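Local coordinates for protein lectin (Pleurotus ostreatus, PDB 6T0Q) that binds galactose-type sugars such as N-acetylgalactosamine, with a calcium ion bound in each half of its chain, at residues P27-T32 with P187-V192; T32-W37 with Q176-N181; V68-V73 with A129-H134. One frame throughout, in Å; residues are numbered along the deposited sequence.

How the contacts relate
From the N terminus, the chain first passes through loop 27-32, which meets 187-192 in contact 1 and so closes a loop of about 150 residues. Thr32 is shared with the next segment, 32-37, paired with 176-181 in contact 2, and strand segments 68-73 and 129-134 pair in contact 3. The three are nested, 3 inside 2 inside 1, and none cross. They also touch in space: Ser130 OG of contact 3 is hydrogen-bonded to Leu29 O of contact 1, and Ala129 O to Ser33 OG of contact 2. Together they tie the early loop and the return segment 176-192 to the face of the sheet that carries Val73, Ser130 and Leu132.

Contact 1: P27-T32 with P187-V192; sequences PALLST and PVLPPV. Unlike the reference sequence in segment 27-32: Ser31 (reference Asn), Thr32 (reference Ala).
Leu189 and Pro187 belong to a proline-rich, irregular connection between strands 174-178 and 199-202, and they pack on Leu29 and Leu30 of the loop that leads from strand 23-24 to strand 34-37. The two segments share no hydrogen bond; the contact is apolar packing, which suits branched leucines and a rigid proline ring. Leu189 carries most of it. Its chi1 of -63° sets CG beside its own backbone N and anti to the carbonyl carbon, and its two methyls then divide the work. CD1 meets Leu29 CD2 at 3.8 Å, the two side chains crossing obliquely, while CD2 lies 4.0 Å from Leu30 CG, in a pair that slide past each other in opposite directions. The same CD2 also touches Ala28 O, at 3.7 Å. Leu29 starts from a CB directed away from the partner, and only its methyl end turns back to it. Leu30 points inward, and its CD1 sits 3.9 Å from Pro187 CB, the Leu30 and Pro187 side chains crossing at about a right angle. Beneath them, Leu30 and Leu189 both reach Val73 of strand 67-76, Leu30 also touches Met128 of strand 126-135, and the backbones of Ala28 and Pro190 both hydrogen-bond the C-terminal Ala353.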
loop_
_atom_site.group_PDB
_atom_site.type_symbol
_atom_site.label_atom_id
_atom_site.label_comp_id
_atom_site.label_asym_id
_atom_site.label_seq_id
_atom_site.Cartn_x
_atom_site.Cartn_y
_atom_site.Cartn_z
ATOM N N PRO A 27 19.878 -22.700 5.093
ATOM C CA PRO A 27 20.443 -22.347 6.400
ATOM C C PRO A 27 21.828 -21.734 6.270
ATOM O O PRO A 27 22.660 -22.203 5.493
ATOM C CB PRO A 27 20.503 -23.695 7.128
ATOM C CG PRO A 27 19.440 -24.532 6.467
ATOM C CD PRO A 27 19.544 -24.130 5.005
ATOM N N ALA A 28 22.059 -20.659 7.021
ATOM C CA ALA A 28 23.424 -20.210 7.262
ATOM C C ALA A 28 24.072 -21.158 8.264
ATOM O O ALA A 28 23.447 -21.542 9.254
ATOM C CB ALA A 28 23.443 -18.772 7.786
ATOM N N LEU A 29 25.306 -21.568 7.988
ATOM C CA LEU A 29 26.016 -22.542 8.807
ATOM C C LEU A 29 27.242 -21.898 9.439
ATOM O O LEU A 29 27.858 -21.006 8.854
ATOM C CB LEU A 29 26.458 -23.744 7.966
ATOM C CG LEU A 29 25.351 -24.360 7.108
ATOM C CD1 LEU A 29 25.946 -25.344 6.090
ATOM C CD2 LEU A 29 24.321 -25.040 8.002
ATOM N N LEU A 30 27.622 -22.393 10.612
ATOM C CA LEU A 30 28.785 -21.890 11.335
ATOM C C LEU A 30 30.049 -22.690 11.056
ATOM O O LEU A 30 31.114 -22.338 11.577
ATOM C CB LEU A 30 28.498 -21.890 12.838
ATOM C CG LEU A 30 27.472 -20.853 13.313
ATOM C CD1 LEU A 30 27.251 -21.044 14.802
ATOM C CD2 LEU A 30 27.958 -19.438 13.012
ATOM N N SER A 31 29.951 -23.737 10.229
ATOM C CA SER A 31 31.028 -24.721 10.087
ATOM C C SER A 31 32.339 -24.092 9.636
ATOM O O SER A 31 33.419 -24.558 10.020
ATOM C CB SER A 31 30.616 -25.807 9.088
ATOM O OG SER A 31 29.361 -26.365 9.452
ATOM N N THR A 32 32.280 -23.064 8.789
ATOM C CA THR A 32 33.500 -22.442 8.291
ATOM C C THR A 32 33.880 -21.190 9.068
ATOM O O THR A 32 34.860 -20.527 8.716
ATOM C CB THR A 32 33.366 -22.109 6.805
ATOM O OG1 THR A 32 32.369 -21.099 6.628
ATOM C CG2 THR A 32 32.970 -23.353 6.017
ATOM N N PRO A 187 28.642 -24.333 18.315
ATOM C CA PRO A 187 27.313 -23.842 18.703
ATOM C C PRO A 187 26.222 -24.491 17.863
ATOM O O PRO A 187 26.386 -24.712 16.661
ATOM C CB PRO A 187 27.396 -22.331 18.444
ATOM C CG PRO A 187 28.876 -22.016 18.461
ATOM C CD PRO A 187 29.519 -23.241 17.853
ATOM N N VAL A 188 25.100 -24.811 18.511
ATOM C CA VAL A 188 23.963 -25.361 17.782
ATOM C C VAL A 188 23.231 -24.218 17.092
ATOM O O VAL A 188 23.149 -23.098 17.613
ATOM C CB VAL A 188 23.024 -26.154 18.712
ATOM C CG1 VAL A 188 23.816 -27.168 19.553
ATOM C CG2 VAL A 188 22.234 -25.231 19.597
ATOM N N LEU A 189 22.731 -24.485 15.898
ATOM C CA LEU A 189 22.002 -23.466 15.169
ATOM C C LEU A 189 20.618 -23.293 15.790
ATOM O O LEU A 189 19.976 -24.281 16.144
ATOM C CB LEU A 189 21.885 -23.865 13.698
ATOM C CG LEU A 189 23.206 -23.989 12.927
ATOM C CD1 LEU A 189 22.993 -24.596 11.535
ATOM C CD2 LEU A 189 23.890 -22.623 12.811
ATOM N N PRO A 190 20.144 -22.062 15.959
ATOM C CA PRO A 190 18.768 -21.856 16.422
ATOM C C PRO A 190 17.790 -22.203 15.316
ATOM O O PRO A 190 18.196 -22.355 14.153
ATOM C CB PRO A 190 18.729 -20.353 16.732
ATOM C CG PRO A 190 19.649 -19.776 15.704
ATOM C CD PRO A 190 20.777 -20.795 15.550
ATOM N N PRO A 191 16.497 -22.313 15.619
ATOM C CA PRO A 191 15.508 -22.434 14.541
ATOM C C PRO A 191 15.533 -21.194 13.658
ATOM O O PRO A 191 15.880 -20.101 14.110
ATOM C CB PRO A 191 14.172 -22.562 15.294
ATOM C CG PRO A 191 14.433 -21.928 16.631
ATOM C CD PRO A 191 15.860 -22.290 16.952
ATOM N N VAL A 192 15.172 -21.369 12.379
ATOM C CA VAL A 192 15.196 -20.235 11.453
ATOM C C VAL A 192 14.294 -19.110 11.956
ATOM O O VAL A 192 14.669 -17.931 11.919
ATOM C CB VAL A 192 14.814 -20.675 10.025
ATOM C CG1 VAL A 192 13.447 -21.427 9.998
ATOM C CG2 VAL A 192 14.787 -19.472 9.108
#

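Contact 2: T32-W37 with Q176-N181; sequences TSKWIW and QGAYQN. Unlike the reference sequence in segment 32-37: Thr32 (reference Ala).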
loop_
_atom_site.group_PDB
_atom_site.type_symbol
_atom_site.label_atom_id
_atom_site.label_comp_id
_atom_site.label_asym_id
_atom_site.label_seq_id
_atom_site.Cartn_x
_atom_site.Cartn_y
_atom_site.Cartn_z
ATOM N N THR A 32 32.280 -23.064 8.789
ATOM C CA THR A 32 33.500 -22.442 8.291
ATOM C C THR A 32 33.880 -21.190 9.068
ATOM O O THR A 32 34.860 -20.527 8.716
ATOM C CB THR A 32 33.366 -22.109 6.805
ATOM O OG1 THR A 32 32.369 -21.099 6.628
ATOM C CG2 THR A 32 32.970 -23.353 6.017
ATOM N N SER A 33 33.150 -20.863 10.125
ATOM C CA SER A 33 33.399 -19.612 10.821
ATOM C C SER A 33 34.468 -19.784 11.896
ATOM O O SER A 33 34.758 -20.897 12.345
ATOM C CB SER A 33 32.097 -19.085 11.439
ATOM O OG SER A 33 32.315 -17.820 12.046
ATOM N N LYS A 34 35.048 -18.656 12.319
ATOM C CA LYS A 34 36.055 -18.629 13.373
ATOM C C LYS A 34 35.615 -17.738 14.532
ATOM O O LYS A 34 34.925 -16.732 14.342
ATOM C CB LYS A 34 37.418 -18.112 12.856
ATOM C CG LYS A 34 37.888 -18.694 11.508
ATOM C CD LYS A 34 38.142 -20.186 11.609
ATOM C CE LYS A 34 38.633 -20.769 10.274
ATOM N NZ LYS A 34 38.590 -22.264 10.297
ATOM N N TRP A 35 36.030 -18.126 15.734
ATOM C CA TRP A 35 35.942 -17.256 16.902
ATOM C C TRP A 35 37.026 -16.187 16.819
ATOM O O TRP A 35 38.182 -16.497 16.514
ATOM C CB TRP A 35 36.136 -18.079 18.180
ATOM C CG TRP A 35 35.035 -19.055 18.440
ATOM C CD1 TRP A 35 35.023 -20.393 18.147
ATOM C CD2 TRP A 35 33.777 -18.764 19.058
ATOM N NE1 TRP A 35 33.821 -20.948 18.541
ATOM C CE2 TRP A 35 33.042 -19.966 19.101
ATOM C CE3 TRP A 35 33.198 -17.595 19.572
ATOM C CZ2 TRP A 35 31.753 -20.035 19.639
ATOM C CZ3 TRP A 35 31.914 -17.665 20.106
ATOM C CH2 TRP A 35 31.211 -18.876 20.134
ATOM N N ILE A 36 36.678 -14.930 17.104
ATOM C CA ILE A 36 37.703 -13.894 17.125
ATOM C C ILE A 36 37.621 -13.090 18.413
ATOM O O ILE A 36 36.558 -12.952 19.033
ATOM C CB ILE A 36 37.633 -12.949 15.909
ATOM C CG1 ILE A 36 36.285 -12.223 15.852
ATOM C CG2 ILE A 36 37.940 -13.717 14.626
ATOM C CD1 ILE A 36 36.181 -11.240 14.666
ATOM N N TRP A 37 38.775 -12.570 18.812
ATOM C CA TRP A 37 38.877 -11.581 19.874
ATOM C C TRP A 37 40.075 -10.701 19.521
ATOM O O TRP A 37 40.467 -10.615 18.350
ATOM C CB TRP A 37 38.954 -12.286 21.247
ATOM C CG TRP A 37 38.680 -11.365 22.395
ATOM C CD1 TRP A 37 39.582 -10.906 23.315
ATOM C CD2 TRP A 37 37.421 -10.755 22.728
ATOM N NE1 TRP A 37 38.960 -10.064 24.205
ATOM C CE2 TRP A 37 37.635 -9.954 23.867
ATOM C CE3 TRP A 37 36.130 -10.819 22.177
ATOM C CZ2 TRP A 37 36.608 -9.218 24.474
ATOM C CZ3 TRP A 37 35.104 -10.089 22.784
ATOM C CH2 TRP A 37 35.354 -9.297 23.922
ATOM N N GLN A 176 40.469 -17.032 17.867
ATOM C CA GLN A 176 40.465 -17.767 19.130
ATOM C C GLN A 176 40.184 -19.255 18.970
ATOM O O GLN A 176 40.397 -20.015 19.924
ATOM C CB GLN A 176 39.410 -17.186 20.086
ATOM C CG GLN A 176 39.636 -15.708 20.405
ATOM C CD GLN A 176 40.969 -15.488 21.079
ATOM O OE1 GLN A 176 41.198 -15.985 22.187
ATOM N NE2 GLN A 176 41.866 -14.759 20.411
ATOM N N GLY A 177 39.691 -19.679 17.815
ATOM C CA GLY A 177 39.373 -21.078 17.596
ATOM C C GLY A 177 38.504 -21.216 16.365
ATOM O O GLY A 177 38.073 -20.229 15.761
ATOM N N ALA A 178 38.268 -22.469 15.984
ATOM C CA ALA A 178 37.427 -22.777 14.834
ATOM C C ALA A 178 36.144 -23.438 15.316
ATOM O O ALA A 178 35.985 -23.749 16.498
ATOM C CB ALA A 178 38.160 -23.688 13.831
ATOM N N TYR A 179 35.216 -23.641 14.380
ATOM C CA TYR A 179 33.922 -24.227 14.728
ATOM C C TYR A 179 34.101 -25.552 15.456
ATOM O O TYR A 179 33.530 -25.776 16.528
ATOM C CB TYR A 179 33.094 -24.421 13.454
ATOM C CG TYR A 179 31.800 -25.178 13.637
ATOM C CD1 TYR A 179 30.678 -24.550 14.171
ATOM C CD2 TYR A 179 31.693 -26.513 13.248
ATOM C CE1 TYR A 179 29.483 -25.241 14.329
ATOM C CE2 TYR A 179 30.511 -27.207 13.399
ATOM C CZ TYR A 179 29.411 -26.566 13.935
ATOM O OH TYR A 179 28.233 -27.254 14.086
ATOM N N GLN A 180 34.919 -26.432 14.894
ATOM C CA GLN A 180 35.102 -27.780 15.411
ATOM C C GLN A 180 36.346 -27.931 16.280
ATOM O O GLN A 180 36.627 -29.043 16.731
ATOM C CB GLN A 180 35.163 -28.777 14.246
ATOM C CG GLN A 180 36.502 -28.798 13.482
ATOM C CD GLN A 180 36.956 -27.427 12.946
ATOM O OE1 GLN A 180 36.180 -26.673 12.327
ATOM N NE2 GLN A 180 38.228 -27.108 13.181
ATOM N N ASN A 181 37.104 -26.855 16.519
ATOM C CA ASN A 181 38.297 -26.923 17.376
ATOM C C ASN A 181 38.397 -25.616 18.164
ATOM O O ASN A 181 39.068 -24.678 17.729
ATOM C CB ASN A 181 39.563 -27.174 16.551
ATOM C CG ASN A 181 40.801 -27.371 17.428
ATOM O OD1 ASN A 181 40.691 -27.731 18.595
ATOM N ND2 ASN A 181 41.978 -27.133 16.867
HETATM O O HOH W 1 35.560 -23.148 11.290
HETATM O O HOH W 2 33.446 -23.668 18.340
#
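Trp35 holds CG beside its backbone N, anti to the carbonyl carbon (chi1 -67°), and meets Gln176 CB on CB. The like torsion in Gln176 (chi1 -59°) brings its CG to 3.6 Å from Trp37 CB; the bend at chi2 (-61°) then turns CD back beside the same carbon. A flexible aliphatic stem with a polar end fits this place: the stem packs on both tryptophans, while the amide lies beside Trp37 CB, with OE1 taking a hydrogen bond from Gly45 N and NE2 giving one to Ala174 O. The Trp35 indole turns an edge to the partner, with CD1 3.9 Å from Ala178 O. In the same plane NE1 donates to a water at 2.8 Å, and this water also lies 2.8 Å from Tyr179 O, which satisfies the indole nitrogen of an otherwise buried ring.

The backbones run antiparallel in a loose ladder. Trp35 N bonds to Gly177 O at 2.9 Å, and Gln176 N returns a bond to Trp35 O at 2.7 Å, coming from above the carbonyl plane. Gly177 is almost fully extended with a positive phi, a conformation glycine adopts readily, and Asn181 O folds back close to it as the turn 178-181 closes. Beyond the ladder the direct bond from Tyr179 N to Ser33 O is weak, and a second water bridges them, 2.6 Å from Ser33 O. Lys34 lays its chain over the Ala178 methyl.

Around this two-stranded piece, Ile36 hydrogen-bonds by its backbone to Ile127 of strand 126-135, the Trp35 ring meets Trp184, and the Trp37 ring meets Phe55 of strand 51-60, close to calcium ligand Asn118.

Contact 3: V68-V73 with A129-H134; sequences VCATIV and ASILVH
His134 leaves its strand at a CB that lies beyond the Cys69 carbonyl oxygen, 3.8 Å from Cys69 O. With chi1 at -56°, CG stands beside the backbone N and stays near that same oxygen; CD2 then meets it at 3.8 Å, the carbonyl lying oblique to the ring. At the tip, NE2 heads for Thr71. It does not meet Thr71 OG1 directly, the two being 3.7 Å apart, but a water in the ring plane joins them, 2.8 Å from NE2 and 2.8 Å from OG1. A histidine long enough to span two residues of the partner strand, and a threonine with a hydroxyl on the same face, are well suited to share this water.

The backbone beneath is an antiparallel ladder. Thr71 and Leu132 exchange two hydrogen bonds, as do Val73 and Ser130. At the other end Val68 and Cys69 both face His134 in a classic beta bulge: Val68 N bonds to His134 O, and His134 N gives Cys69 O a nearly straight bond of 2.8 Å. Between the bonded pairs the strands draw close, so that Ala70 CA lies 3.2 Å from Leu132 O in a CA-H...O contact. On the opposite face Ile131 CG2 touches both Ala70 CB, at 3.9 Å, and Ile72 CG1, the two isoleucines lying side by side and pointing the same way; the small alanine suits the closely spaced Ala70-Val133 pair.

These two are the middle strands of a four-stranded antiparallel sheet: 67-76 is flanked by 98-104 and 126-135 by 140-144, and the Cys69-Cys231 disulfide ties the sheet to strand 229-239 of the other half.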
loop_
_atom_site.group_PDB
_atom_site.type_symbol
_atom_site.label_atom_id
_atom_site.label_comp_id
_atom_site.label_asym_id
_atom_site.label_seq_id
_atom_site.Cartn_x
_atom_site.Cartn_y
_atom_site.Cartn_z
ATOM N N VAL A 68 21.502 -8.382 -1.750
ATOM C CA VAL A 68 20.112 -8.044 -1.472
ATOM C C VAL A 68 19.812 -8.110 0.024
ATOM O O VAL A 68 19.307 -7.153 0.611
ATOM C CB VAL A 68 19.159 -8.961 -2.268
ATOM C CG1 VAL A 68 17.696 -8.669 -1.898
ATOM C CG2 VAL A 68 19.393 -8.799 -3.766
ATOM N N CYS A 69 20.119 -9.237 0.657
ATOM C CA CYS A 69 19.805 -9.424 2.065
ATOM C C CYS A 69 20.684 -10.547 2.594
ATOM O O CYS A 69 21.376 -11.224 1.829
ATOM C CB CYS A 69 18.314 -9.729 2.264
ATOM S SG CYS A 69 17.701 -11.149 1.321
ATOM N N ALA A 70 20.659 -10.730 3.919
ATOM C CA ALA A 70 21.537 -11.700 4.565
ATOM C C ALA A 70 20.806 -12.436 5.670
ATOM O O ALA A 70 19.990 -11.847 6.385
ATOM C CB ALA A 70 22.782 -11.046 5.185
ATOM N N THR A 71 21.125 -13.723 5.802
ATOM C CA THR A 71 20.788 -14.523 6.971
ATOM C C THR A 71 22.028 -14.588 7.854
ATOM O O THR A 71 23.100 -14.978 7.382
ATOM C CB THR A 71 20.351 -15.925 6.554
ATOM O OG1 THR A 71 19.175 -15.837 5.739
ATOM C CG2 THR A 71 20.072 -16.784 7.776
ATOM N N ILE A 72 21.896 -14.192 9.116
ATOM C CA ILE A 72 23.041 -14.100 10.020
ATOM C C ILE A 72 22.835 -15.048 11.192
ATOM O O ILE A 72 21.730 -15.135 11.740
ATOM C CB ILE A 72 23.234 -12.649 10.513
ATOM C CG1 ILE A 72 23.572 -11.731 9.326
ATOM C CG2 ILE A 72 24.313 -12.564 11.613
ATOM C CD1 ILE A 72 23.339 -10.250 9.604
ATOM N N VAL A 73 23.894 -15.764 11.578
ATOM C CA VAL A 73 23.918 -16.499 12.842
ATOM C C VAL A 73 25.140 -16.035 13.616
ATOM O O VAL A 73 26.249 -16.025 13.069
ATOM C CB VAL A 73 23.952 -18.027 12.641
ATOM C CG1 VAL A 73 24.076 -18.730 14.011
ATOM C CG2 VAL A 73 22.682 -18.513 11.907
ATOM N N ALA A 129 30.453 -15.436 13.893
ATOM C CA ALA A 129 29.276 -15.183 13.079
ATOM C C ALA A 129 29.479 -15.759 11.686
ATOM O O ALA A 129 30.607 -15.856 11.200
ATOM C CB ALA A 129 28.959 -13.685 12.985
ATOM N N SER A 130 28.372 -16.185 11.077
ATOM C CA SER A 130 28.265 -16.423 9.645
ATOM C C SER A 130 27.244 -15.461 9.070
ATOM O O SER A 130 26.176 -15.251 9.656
ATOM C CB SER A 130 27.818 -17.861 9.295
ATOM O OG SER A 130 28.917 -18.753 9.323
ATOM N N ILE A 131 27.562 -14.923 7.905
ATOM C CA ILE A 131 26.712 -13.981 7.191
ATOM C C ILE A 131 26.469 -14.592 5.819
ATOM O O ILE A 131 27.359 -14.573 4.960
ATOM C CB ILE A 131 27.372 -12.601 7.082
ATOM C CG1 ILE A 131 27.783 -12.110 8.475
ATOM C CG2 ILE A 131 26.458 -11.611 6.355
ATOM C CD1 ILE A 131 28.865 -11.034 8.425
ATOM N N LEU A 132 25.288 -15.158 5.605
ATOM C CA LEU A 132 24.952 -15.746 4.315
ATOM C C LEU A 132 24.248 -14.678 3.484
ATOM O O LEU A 132 23.085 -14.346 3.744
ATOM C CB LEU A 132 24.083 -16.989 4.481
ATOM C CG LEU A 132 23.576 -17.643 3.188
ATOM C CD1 LEU A 132 24.734 -18.072 2.298
ATOM C CD2 LEU A 132 22.689 -18.835 3.525
ATOM N N VAL A 133 24.954 -14.144 2.490
ATOM C CA VAL A 133 24.458 -13.047 1.661
ATOM C C VAL A 133 23.761 -13.630 0.440
ATOM O O VAL A 133 24.319 -14.487 -0.248
ATOM C CB VAL A 133 25.610 -12.118 1.235
ATOM C CG1 VAL A 133 25.130 -11.102 0.187
ATOM C CG2 VAL A 133 26.216 -11.406 2.440
ATOM N N HIS A 134 22.554 -13.154 0.155
ATOM C CA HIS A 134 21.836 -13.520 -1.059
ATOM C C HIS A 134 21.954 -12.388 -2.069
ATOM O O HIS A 134 21.774 -11.218 -1.713
ATOM C CB HIS A 134 20.377 -13.822 -0.742
ATOM C CG HIS A 134 20.223 -14.892 0.288
ATOM N ND1 HIS A 134 20.343 -16.231 -0.013
ATOM C CD2 HIS A 134 20.024 -14.820 1.625
ATOM C CE1 HIS A 134 20.192 -16.941 1.091
ATOM N NE2 HIS A 134 19.998 -16.109 2.099
HETATM O O HOH W 3 19.226 -17.999 4.018
#